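Local atomic coordinates of KaiC-like domain-containing protein (Pyrococcus horikoshii, PDB entry 2EKD), a protein that is of unknown function but probably belongs, as a KaiC-like domain protein, to the P-loop NTPase clan. Residues F[33-37]-F[64-69]; F[42-46]-F[71-75]; F[48-54]-F[119-124]; F[113-119]-F[148-154]. All blocks are in the same frame, centred on the assembly; numbering follows the deposited sequence.

Contact 1 (F[33-37]-F[64-69]); sequences YYIVN and FDVAPL
The ring of Y33 is sandwiched: CD2 of F64 sits 3.6 Å above one face, toward the rim, and CB of N37, one helical turn further on, lies over the opposite face. F64 turns an edge to Y33, giving an edge-to-face (T-shaped) aromatic pair with centroids 5.0 Å apart and planes at 67°. At the edge of the Y33 ring, near its plane, stands the carbonyl oxygen of D65. This is helix-to-loop packing within an alpha/beta fold: the end of helix 29-37 rests on the loop that leads into the short helix 67-70, with V66 at the N-cap position. With CG anti to the backbone N (chi1 -174°), the Y33 ring runs past N37 and carries the hydroxyl to the loop. There Y33 OH donates to D65 O at 2.8 Å, in the carbonyl plane and on a lone pair, so the loop carbonyl fixes the far end of the ring. A water that accepts from D65 N also gives Y33 OH a weak bond. Deeper in, the side chains of V36 and L69 meet at about a right angle, CG1 of V36 being 3.6 Å from CD2 of L69. L59 of helix 51-61 touches Y33, F64 and L69. Nearer the surface, N37 and P68 run alongside each other, with ND2 of N37 3.6 Å from CG of P68.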
# COMPACT_ATOMS: atom_id res chain seq x y z
N TYR F 33 -0.53 -17.09 -32.71
CA TYR F 33 -0.16 -17.59 -34.02
C TYR F 33 -0.64 -19.03 -34.15
O TYR F 33 -1.17 -19.43 -35.17
CB TYR F 33 1.36 -17.55 -34.22
CG TYR F 33 1.78 -17.93 -35.62
CD1 TYR F 33 1.64 -17.02 -36.67
CD2 TYR F 33 2.26 -19.21 -35.91
CE1 TYR F 33 1.98 -17.37 -37.97
CE2 TYR F 33 2.60 -19.57 -37.21
CZ TYR F 33 2.45 -18.65 -38.24
OH TYR F 33 2.78 -18.99 -39.53
N TYR F 34 -0.42 -19.81 -33.09
CA TYR F 34 -0.82 -21.21 -33.05
C TYR F 34 -2.32 -21.36 -33.29
O TYR F 34 -2.76 -22.24 -34.03
CB TYR F 34 -0.41 -21.81 -31.71
CG TYR F 34 -0.96 -23.19 -31.43
CD1 TYR F 34 -0.24 -24.33 -31.80
CD2 TYR F 34 -2.18 -23.36 -30.78
CE1 TYR F 34 -0.72 -25.61 -31.51
CE2 TYR F 34 -2.67 -24.63 -30.48
CZ TYR F 34 -1.93 -25.75 -30.85
OH TYR F 34 -2.40 -27.01 -30.54
N ILE F 35 -3.11 -20.50 -32.66
CA ILE F 35 -4.55 -20.55 -32.81
C ILE F 35 -5.03 -20.14 -34.21
O ILE F 35 -5.96 -20.74 -34.75
CB ILE F 35 -5.24 -19.64 -31.75
CG1 ILE F 35 -5.12 -20.29 -30.36
CG2 ILE F 35 -6.71 -19.42 -32.11
CD1 ILE F 35 -5.74 -19.47 -29.23
N VAL F 36 -4.38 -19.14 -34.81
CA VAL F 36 -4.78 -18.67 -36.14
C VAL F 36 -4.28 -19.60 -37.27
O VAL F 36 -5.05 -20.06 -38.12
CB VAL F 36 -4.24 -17.26 -36.40
CG1 VAL F 36 -4.52 -16.84 -37.84
CG2 VAL F 36 -4.92 -16.27 -35.47
N ASN F 37 -2.94 -19.81 -37.30
CA ASN F 37 -2.36 -20.69 -38.32
C ASN F 37 -3.10 -22.03 -38.35
O ASN F 37 -3.64 -22.46 -39.38
CB ASN F 37 -0.89 -20.92 -37.94
CG ASN F 37 -0.09 -21.48 -39.11
OD1 ASN F 37 0.93 -22.15 -38.94
ND2 ASN F 37 -0.55 -21.15 -40.34
N PHE F 64 8.27 -15.41 -38.29
CA PHE F 64 7.10 -16.21 -38.64
C PHE F 64 6.49 -15.76 -39.96
O PHE F 64 6.66 -14.61 -40.38
CB PHE F 64 6.03 -16.13 -37.54
CG PHE F 64 6.39 -16.85 -36.28
CD1 PHE F 64 7.39 -16.37 -35.44
CD2 PHE F 64 5.72 -18.02 -35.92
CE1 PHE F 64 7.72 -17.04 -34.26
CE2 PHE F 64 6.04 -18.70 -34.74
CZ PHE F 64 7.05 -18.21 -33.91
N ASP F 65 5.79 -16.67 -40.62
CA ASP F 65 5.09 -16.33 -41.85
C ASP F 65 3.78 -15.75 -41.33
O ASP F 65 2.95 -16.47 -40.78
CB ASP F 65 4.83 -17.59 -42.68
CG ASP F 65 3.82 -17.36 -43.78
OD1 ASP F 65 4.00 -16.40 -44.56
OD2 ASP F 65 2.86 -18.14 -43.86
N VAL F 66 3.60 -14.45 -41.50
CA VAL F 66 2.41 -13.77 -41.01
C VAL F 66 1.27 -13.59 -42.02
O VAL F 66 0.39 -12.77 -41.81
CB VAL F 66 2.77 -12.40 -40.41
CG1 VAL F 66 3.61 -12.59 -39.17
CG2 VAL F 66 3.53 -11.56 -41.43
N ALA F 67 1.29 -14.35 -43.11
CA ALA F 67 0.22 -14.25 -44.09
C ALA F 67 -1.09 -14.74 -43.46
O ALA F 67 -2.16 -14.15 -43.67
CB ALA F 67 0.55 -15.06 -45.33
N PRO F 68 -1.04 -15.83 -42.67
CA PRO F 68 -2.25 -16.35 -42.03
C PRO F 68 -2.93 -15.28 -41.16
O PRO F 68 -4.14 -15.28 -40.98
CB PRO F 68 -1.74 -17.52 -41.19
CG PRO F 68 -0.56 -17.99 -41.96
CD PRO F 68 0.12 -16.71 -42.39
N LEU F 69 -2.13 -14.37 -40.60
CA LEU F 69 -2.68 -13.32 -39.75
C LEU F 69 -3.25 -12.18 -40.59
O LEU F 69 -4.14 -11.46 -40.15
CB LEU F 69 -1.60 -12.77 -38.82
CG LEU F 69 -0.95 -13.73 -37.81
CD1 LEU F 69 -0.00 -12.94 -36.93
CD2 LEU F 69 -2.02 -14.41 -36.97
O HOH W 1 6.05 -19.34 -39.77

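Contact 2 (F[42-46]-F[71-75]); sequences PIVVD and NVQVI
V72 places CG1 anti to its carbonyl carbon (chi1 -58°) and CG2 between backbone N and carbonyl carbon; the first branch thereby meets CB of I43 at 4.0 Å and the second meets CG2 of V45. In D46 a chi1 of -71° sets the carboxylate alongside I75, pointing the same way, with OD1 3.4 Å from CB of I75; weak bonds join OD1 to Y102 OH and OD2 to N116 ND2. The backbones form a parallel beta pair in which V44, V45 and D46 stand opposite Q73, V74 and I75, the short strand segments crossing at -24°. V45 uses both its N and its O toward strand 73-75: N donates to Q73 O (3.0 Å) and O accepts from I75 N (2.8 Å), both bonds close to straight. CA-H...O contacts supplement them, the one from V74 CA also going to V45 O. V44, D46, Q73 and I75 present side chains to one face of the sheet, V45 and V74 to the other, where CG2 of V74 packs on CB of V45. Such adjacent parallel strands, joined through helices 51-61 and 67-70, make a beta-alpha-beta crossover. Strand 44-48 is flanked on its other side by strand 114-119, whose N116 bonds V44 O, while strand 85-90 lies beyond 73-77 and Y52 of helix 51-61 packs on V72 and V74.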
# COMPACT_ATOMS: atom_id res chain seq x y z
N PRO F 42 -13.38 -20.98 -39.00
CA PRO F 42 -13.14 -19.59 -39.39
C PRO F 42 -12.63 -18.78 -38.19
O PRO F 42 -13.17 -18.89 -37.09
CB PRO F 42 -14.52 -19.11 -39.85
CG PRO F 42 -15.16 -20.38 -40.36
CD PRO F 42 -14.77 -21.38 -39.31
N ILE F 43 -11.60 -17.97 -38.42
CA ILE F 43 -11.01 -17.13 -37.38
C ILE F 43 -11.47 -15.67 -37.49
O ILE F 43 -11.41 -15.08 -38.57
CB ILE F 43 -9.47 -17.11 -37.46
CG1 ILE F 43 -8.89 -18.51 -37.21
CG2 ILE F 43 -8.92 -16.11 -36.45
CD1 ILE F 43 -9.04 -19.01 -35.79
N VAL F 44 -11.92 -15.10 -36.38
CA VAL F 44 -12.33 -13.70 -36.36
C VAL F 44 -11.68 -13.05 -35.13
O VAL F 44 -11.90 -13.47 -33.99
CB VAL F 44 -13.85 -13.52 -36.27
CG1 VAL F 44 -14.19 -12.04 -36.14
CG2 VAL F 44 -14.51 -14.09 -37.51
N VAL F 45 -10.86 -12.04 -35.38
CA VAL F 45 -10.15 -11.34 -34.32
C VAL F 45 -10.80 -10.00 -33.96
O VAL F 45 -11.13 -9.20 -34.83
CB VAL F 45 -8.68 -11.07 -34.74
CG1 VAL F 45 -7.96 -10.28 -33.66
CG2 VAL F 45 -7.96 -12.38 -35.03
N ASP F 46 -10.99 -9.78 -32.67
CA ASP F 46 -11.53 -8.51 -32.20
C ASP F 46 -10.27 -7.75 -31.75
O ASP F 46 -9.66 -8.08 -30.74
CB ASP F 46 -12.49 -8.70 -31.03
CG ASP F 46 -13.80 -9.33 -31.46
OD1 ASP F 46 -14.27 -9.01 -32.57
OD2 ASP F 46 -14.37 -10.14 -30.69
N ASN F 71 -4.79 -12.62 -43.51
CA ASN F 71 -5.99 -13.06 -44.21
C ASN F 71 -7.20 -13.44 -43.36
O ASN F 71 -8.19 -13.93 -43.90
CB ASN F 71 -5.64 -14.23 -45.14
CG ASN F 71 -4.61 -13.84 -46.18
OD1 ASN F 71 -4.82 -12.91 -46.97
ND2 ASN F 71 -3.48 -14.54 -46.19
N VAL F 72 -7.14 -13.21 -42.05
CA VAL F 72 -8.29 -13.53 -41.22
C VAL F 72 -9.17 -12.29 -41.14
O VAL F 72 -8.72 -11.19 -41.44
CB VAL F 72 -7.86 -13.92 -39.79
CG1 VAL F 72 -6.92 -15.12 -39.84
CG2 VAL F 72 -7.20 -12.74 -39.09
N GLN F 73 -10.43 -12.47 -40.75
CA GLN F 73 -11.35 -11.35 -40.63
C GLN F 73 -11.12 -10.65 -39.28
O GLN F 73 -10.85 -11.31 -38.27
CB GLN F 73 -12.79 -11.83 -40.75
CG GLN F 73 -13.05 -12.68 -42.00
CD GLN F 73 -14.50 -13.06 -42.16
OE1 GLN F 73 -15.29 -12.32 -42.75
NE2 GLN F 73 -14.87 -14.22 -41.63
N VAL F 74 -11.24 -9.33 -39.28
CA VAL F 74 -11.00 -8.55 -38.07
C VAL F 74 -12.05 -7.48 -37.79
O VAL F 74 -12.52 -6.80 -38.70
CB VAL F 74 -9.61 -7.86 -38.15
CG1 VAL F 74 -9.40 -6.96 -36.94
CG2 VAL F 74 -8.51 -8.90 -38.24
N ILE F 75 -12.42 -7.36 -36.52
CA ILE F 75 -13.37 -6.34 -36.08
C ILE F 75 -12.54 -5.42 -35.19
O ILE F 75 -12.15 -5.79 -34.08
CB ILE F 75 -14.51 -6.94 -35.24
CG1 ILE F 75 -15.35 -7.89 -36.10
CG2 ILE F 75 -15.39 -5.81 -34.68
CD1 ILE F 75 -16.53 -8.49 -35.37

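Contact 3 (F[48-54]-F[119-124]); sequences ILDTYYE and LGLHKL
I48 and G120 bring the two backbones within 5.0 Å between CA atoms, where strands 44-48 and 114-119 end and each segment turns into a helix. I48 N donates to L119 O at 3.1 Å, tilted from the carbonyl plane, and a type I' turn from I48 to T51 follows. G120 has phi 87°, and its CA lies 3.2 Å from T51 OG1, leaving little room there for a side chain. T51 OG1 donates to I48 O (2.7 Å) nearly along the C=O axis; T51 N bonds the same oxygen. K123, fully extended, slides past L49 in the reverse direction to bring NZ to the start of helix 51-61. K123 NZ donates to T51 OG1 at 3.0 Å and makes a salt bridge with E54 OE1, also 3.0 Å, met from above the carboxylate plane; a bond to L49 O is weak. In the apolar layer CG2 of I48 packs crosswise on CG of L124, and CD1 of L119 touches CD1 of Y52 at 3.6 Å. Both turns sit at the C-terminal ends of adjacent parallel strands of the mixed sheet. E54 OE2 bonds S141 of a second subunit, tying the contact to the assembly, while helix 130-141 packs on L121 and L124.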
# COMPACT_ATOMS: atom_id res chain seq x y z
N ILE F 48 -8.63 -4.69 -30.27
CA ILE F 48 -8.83 -3.50 -29.44
C ILE F 48 -7.56 -2.66 -29.39
O ILE F 48 -6.48 -3.15 -29.05
CB ILE F 48 -9.22 -3.88 -27.99
CG1 ILE F 48 -10.49 -4.74 -28.00
CG2 ILE F 48 -9.46 -2.62 -27.19
CD1 ILE F 48 -10.80 -5.40 -26.65
N LEU F 49 -7.72 -1.39 -29.75
CA LEU F 49 -6.62 -0.42 -29.74
C LEU F 49 -5.32 -0.88 -30.38
O LEU F 49 -4.25 -0.79 -29.77
CB LEU F 49 -6.38 0.03 -28.30
CG LEU F 49 -7.54 0.88 -27.75
CD1 LEU F 49 -7.44 1.04 -26.24
CD2 LEU F 49 -7.53 2.24 -28.46
N ASP F 50 -5.42 -1.38 -31.61
CA ASP F 50 -4.25 -1.83 -32.37
C ASP F 50 -3.36 -2.89 -31.72
O ASP F 50 -2.16 -2.97 -32.04
CB ASP F 50 -3.38 -0.64 -32.78
CG ASP F 50 -4.11 0.35 -33.67
OD1 ASP F 50 -4.94 -0.08 -34.50
OD2 ASP F 50 -3.85 1.57 -33.54
N THR F 51 -3.92 -3.71 -30.84
CA THR F 51 -3.12 -4.74 -30.19
C THR F 51 -2.74 -5.84 -31.20
O THR F 51 -1.68 -6.45 -31.09
CB THR F 51 -3.89 -5.36 -29.00
OG1 THR F 51 -4.24 -4.31 -28.08
CG2 THR F 51 -3.03 -6.40 -28.28
N TYR F 52 -3.59 -6.07 -32.19
CA TYR F 52 -3.31 -7.09 -33.20
C TYR F 52 -2.04 -6.70 -33.96
O TYR F 52 -1.18 -7.54 -34.21
CB TYR F 52 -4.50 -7.25 -34.15
CG TYR F 52 -4.42 -8.46 -35.05
CD1 TYR F 52 -3.87 -9.66 -34.60
CD2 TYR F 52 -4.94 -8.42 -36.35
CE1 TYR F 52 -3.86 -10.79 -35.41
CE2 TYR F 52 -4.93 -9.55 -37.17
CZ TYR F 52 -4.39 -10.74 -36.69
OH TYR F 52 -4.42 -11.87 -37.46
N TYR F 53 -1.93 -5.42 -34.30
CA TYR F 53 -0.74 -4.93 -35.00
C TYR F 53 0.52 -5.25 -34.18
O TYR F 53 1.54 -5.66 -34.75
CB TYR F 53 -0.84 -3.41 -35.21
CG TYR F 53 0.45 -2.78 -35.68
CD1 TYR F 53 0.89 -2.93 -37.00
CD2 TYR F 53 1.27 -2.08 -34.79
CE1 TYR F 53 2.12 -2.41 -37.42
CE2 TYR F 53 2.50 -1.55 -35.20
CZ TYR F 53 2.92 -1.72 -36.51
OH TYR F 53 4.16 -1.26 -36.90
N GLU F 54 0.46 -5.06 -32.86
CA GLU F 54 1.62 -5.33 -32.00
C GLU F 54 1.98 -6.82 -31.99
O GLU F 54 3.16 -7.17 -32.06
CB GLU F 54 1.34 -4.85 -30.56
CG GLU F 54 0.84 -3.40 -30.48
CD GLU F 54 0.62 -2.91 -29.06
OE1 GLU F 54 0.21 -3.71 -28.19
OE2 GLU F 54 0.84 -1.71 -28.80
N LEU F 119 -8.14 -9.38 -28.50
CA LEU F 119 -6.88 -8.84 -28.02
C LEU F 119 -6.95 -7.40 -27.50
O LEU F 119 -7.68 -6.57 -28.04
CB LEU F 119 -5.83 -8.93 -29.14
CG LEU F 119 -5.74 -10.23 -29.95
CD1 LEU F 119 -4.71 -10.05 -31.07
CD2 LEU F 119 -5.35 -11.39 -29.05
N GLY F 120 -6.17 -7.13 -26.45
CA GLY F 120 -6.10 -5.80 -25.89
C GLY F 120 -7.09 -5.35 -24.83
O GLY F 120 -7.14 -4.15 -24.53
N LEU F 121 -7.85 -6.27 -24.24
CA LEU F 121 -8.84 -5.87 -23.22
C LEU F 121 -8.24 -5.12 -22.02
O LEU F 121 -8.86 -4.18 -21.50
CB LEU F 121 -9.60 -7.09 -22.70
CG LEU F 121 -10.85 -6.72 -21.89
CD1 LEU F 121 -11.92 -6.22 -22.85
CD2 LEU F 121 -11.37 -7.91 -21.09
N HIS F 122 -7.06 -5.54 -21.58
CA HIS F 122 -6.41 -4.89 -20.43
C HIS F 122 -6.19 -3.39 -20.66
O HIS F 122 -6.13 -2.62 -19.70
CB HIS F 122 -5.07 -5.55 -20.11
CG HIS F 122 -4.15 -5.67 -21.29
ND1 HIS F 122 -4.20 -6.73 -22.17
CD2 HIS F 122 -3.19 -4.84 -21.75
CE1 HIS F 122 -3.30 -6.55 -23.12
NE2 HIS F 122 -2.67 -5.41 -22.89
N LYS F 123 -6.08 -2.97 -21.92
CA LYS F 123 -5.89 -1.55 -22.22
C LYS F 123 -7.13 -0.74 -21.86
O LYS F 123 -7.03 0.34 -21.27
CB LYS F 123 -5.55 -1.35 -23.71
CG LYS F 123 -4.18 -1.87 -24.10
CD LYS F 123 -3.95 -1.77 -25.60
CE LYS F 123 -2.59 -2.36 -25.99
NZ LYS F 123 -2.28 -2.18 -27.44
N LEU F 124 -8.31 -1.26 -22.19
CA LEU F 124 -9.57 -0.58 -21.88
C LEU F 124 -9.71 -0.41 -20.38
O LEU F 124 -10.25 0.59 -19.90
CB LEU F 124 -10.76 -1.38 -22.39
CG LEU F 124 -10.94 -1.52 -23.90
CD1 LEU F 124 -12.21 -2.35 -24.18
CD2 LEU F 124 -11.03 -0.13 -24.53

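Contact 4 (F[113-119]-F[148-154]); sequences PVINPVL and ERIAFYF
V118 lays CB over one face of the Y153 ring, a CH-pi contact at 3.9 Å from the centroid and 18° off the normal. With chi1 at 180°, its CG1 also reaches Y153 CE2 (3.6 Å), and both side chains point the same way on the face shared with V114, N116, R149 and A151. Y153 turns its ring back over the valine through a chi1 of -74°. Near the other end, CB of R149 sits 3.5 Å from CG2 of V114. The arginine chain then bends at chi2, its CG passing obliquely by N116 CB at 3.8 Å; the guanidinium carries A151 CB over one face and bonds T17 OG1. The N116 amide goes the other way, ND2 bonding V44 O. On the opposite face CG2 of I115 meets CE2 of F152 (3.8 Å), and CD2 of L119 packs by CD1 of F154. Six alternating backbone hydrogen bonds, from V114 N with E148 O to F154 N with V118 O, hold a parallel pair, and a water bridges V118 O and F154 O. The pair lies mid-sheet, strand 44-48 next to 114-119 and strand 17-22 next to 149-156; L32 of helix 29-37 packs against P117, L119 and F154.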
# COMPACT_ATOMS: atom_id res chain seq x y z
N PRO F 113 -19.48 -22.43 -36.02
CA PRO F 113 -18.87 -21.51 -35.04
C PRO F 113 -17.52 -20.98 -35.50
O PRO F 113 -16.87 -21.56 -36.37
CB PRO F 113 -18.74 -22.39 -33.81
CG PRO F 113 -18.31 -23.68 -34.42
CD PRO F 113 -19.26 -23.83 -35.60
N VAL F 114 -17.08 -19.88 -34.89
CA VAL F 114 -15.79 -19.29 -35.24
C VAL F 114 -14.90 -19.20 -34.00
O VAL F 114 -15.40 -19.10 -32.88
CB VAL F 114 -15.94 -17.86 -35.83
CG1 VAL F 114 -16.91 -17.86 -37.01
CG2 VAL F 114 -16.43 -16.90 -34.77
N ILE F 115 -13.59 -19.27 -34.20
CA ILE F 115 -12.65 -19.12 -33.10
C ILE F 115 -12.49 -17.61 -33.05
O ILE F 115 -12.15 -16.98 -34.06
CB ILE F 115 -11.30 -19.82 -33.40
CG1 ILE F 115 -11.54 -21.33 -33.56
CG2 ILE F 115 -10.30 -19.56 -32.28
CD1 ILE F 115 -12.26 -21.97 -32.39
N ASN F 116 -12.74 -17.03 -31.88
CA ASN F 116 -12.73 -15.58 -31.71
C ASN F 116 -11.69 -15.02 -30.73
O ASN F 116 -11.99 -14.84 -29.55
CB ASN F 116 -14.14 -15.15 -31.28
CG ASN F 116 -14.31 -13.65 -31.17
OD1 ASN F 116 -15.24 -13.18 -30.52
ND2 ASN F 116 -13.42 -12.89 -31.82
N PRO F 117 -10.47 -14.76 -31.20
CA PRO F 117 -9.45 -14.21 -30.30
C PRO F 117 -9.72 -12.72 -30.09
O PRO F 117 -9.86 -11.98 -31.06
CB PRO F 117 -8.14 -14.44 -31.06
CG PRO F 117 -8.47 -15.62 -31.96
CD PRO F 117 -9.84 -15.26 -32.44
N VAL F 118 -9.81 -12.30 -28.84
CA VAL F 118 -10.04 -10.89 -28.50
C VAL F 118 -8.75 -10.39 -27.88
O VAL F 118 -8.31 -10.90 -26.85
CB VAL F 118 -11.19 -10.74 -27.49
CG1 VAL F 118 -11.41 -9.26 -27.17
CG2 VAL F 118 -12.47 -11.35 -28.06
N LEU F 119 -8.14 -9.38 -28.50
CA LEU F 119 -6.88 -8.84 -28.02
C LEU F 119 -6.95 -7.40 -27.50
O LEU F 119 -7.68 -6.57 -28.04
CB LEU F 119 -5.83 -8.93 -29.14
CG LEU F 119 -5.74 -10.23 -29.95
CD1 LEU F 119 -4.71 -10.05 -31.07
CD2 LEU F 119 -5.35 -11.39 -29.05
N GLU F 148 -22.24 -19.16 -31.45
CA GLU F 148 -21.64 -18.89 -32.75
C GLU F 148 -20.12 -18.86 -32.66
O GLU F 148 -19.44 -18.88 -33.68
CB GLU F 148 -22.14 -17.56 -33.33
CG GLU F 148 -22.80 -16.65 -32.33
CD GLU F 148 -24.21 -17.09 -31.98
OE1 GLU F 148 -25.04 -17.23 -32.90
OE2 GLU F 148 -24.49 -17.30 -30.78
N ARG F 149 -19.57 -18.82 -31.44
CA ARG F 149 -18.12 -18.78 -31.31
C ARG F 149 -17.57 -19.26 -29.97
O ARG F 149 -18.32 -19.56 -29.04
CB ARG F 149 -17.61 -17.36 -31.55
CG ARG F 149 -17.52 -16.48 -30.29
CD ARG F 149 -18.89 -16.19 -29.67
NE ARG F 149 -18.75 -15.47 -28.40
CZ ARG F 149 -18.52 -16.06 -27.23
NH1 ARG F 149 -18.43 -17.38 -27.15
NH2 ARG F 149 -18.33 -15.31 -26.15
N ILE F 150 -16.25 -19.32 -29.91
CA ILE F 150 -15.49 -19.65 -28.71
C ILE F 150 -14.53 -18.47 -28.67
O ILE F 150 -13.68 -18.34 -29.55
CB ILE F 150 -14.65 -20.95 -28.84
CG1 ILE F 150 -15.56 -22.17 -29.00
CG2 ILE F 150 -13.80 -21.13 -27.58
CD1 ILE F 150 -14.82 -23.49 -28.85
N ALA F 151 -14.68 -17.61 -27.67
CA ALA F 151 -13.83 -16.43 -27.54
C ALA F 151 -12.63 -16.67 -26.63
O ALA F 151 -12.73 -17.31 -25.58
CB ALA F 151 -14.65 -15.26 -27.01
N PHE F 152 -11.48 -16.15 -27.05
CA PHE F 152 -10.25 -16.27 -26.28
C PHE F 152 -9.76 -14.85 -25.99
O PHE F 152 -9.22 -14.19 -26.87
CB PHE F 152 -9.17 -17.01 -27.08
CG PHE F 152 -9.44 -18.48 -27.25
CD1 PHE F 152 -9.08 -19.39 -26.26
CD2 PHE F 152 -10.04 -18.96 -28.41
CE1 PHE F 152 -9.33 -20.76 -26.41
CE2 PHE F 152 -10.29 -20.33 -28.57
CZ PHE F 152 -9.93 -21.22 -27.57
N TYR F 153 -9.98 -14.37 -24.77
CA TYR F 153 -9.54 -13.03 -24.40
C TYR F 153 -8.11 -13.05 -23.87
O TYR F 153 -7.86 -13.52 -22.76
CB TYR F 153 -10.44 -12.42 -23.32
CG TYR F 153 -11.80 -11.96 -23.79
CD1 TYR F 153 -12.82 -12.87 -24.09
CD2 TYR F 153 -12.08 -10.60 -23.90
CE1 TYR F 153 -14.08 -12.44 -24.47
CE2 TYR F 153 -13.34 -10.15 -24.29
CZ TYR F 153 -14.33 -11.07 -24.57
OH TYR F 153 -15.57 -10.61 -24.95
N PHE F 154 -7.17 -12.57 -24.69
CA PHE F 154 -5.76 -12.51 -24.30
C PHE F 154 -5.58 -11.26 -23.45
O PHE F 154 -5.71 -10.14 -23.96
CB PHE F 154 -4.86 -12.39 -25.53
CG PHE F 154 -4.63 -13.69 -26.25
CD1 PHE F 154 -5.67 -14.34 -26.90
CD2 PHE F 154 -3.35 -14.24 -26.31
CE1 PHE F 154 -5.44 -15.52 -27.61
CE2 PHE F 154 -3.11 -15.42 -27.01
CZ PHE F 154 -4.16 -16.06 -27.66
O HOH W 2 -8.29 -9.30 -24.58

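Contacts 2 and 4 belong to the same mixed sheet and lie about 9 Å apart between centres, because strands 44-48 and 114-119 are neighbours in it; together they give the strand order 73-77, 44-48, 114-119, 149-156. Contact 3 lies at the ends of the two middle strands, its centre about 14 Å from the centres of contacts 2 and 4, and shares L119 with contact 4. Contact 1 packs beside the sheet, about 12 Å from contact 2 between centres, where V36 meets V72 and I43. Along the chain contacts 1 and 2 alternate and both close before contact 4 opens, whereas contact 3 interleaves with all the others. Y52 OH bonding L69 O joins helix 51-61 to helix 67-70, and so contact 3 to contact 1.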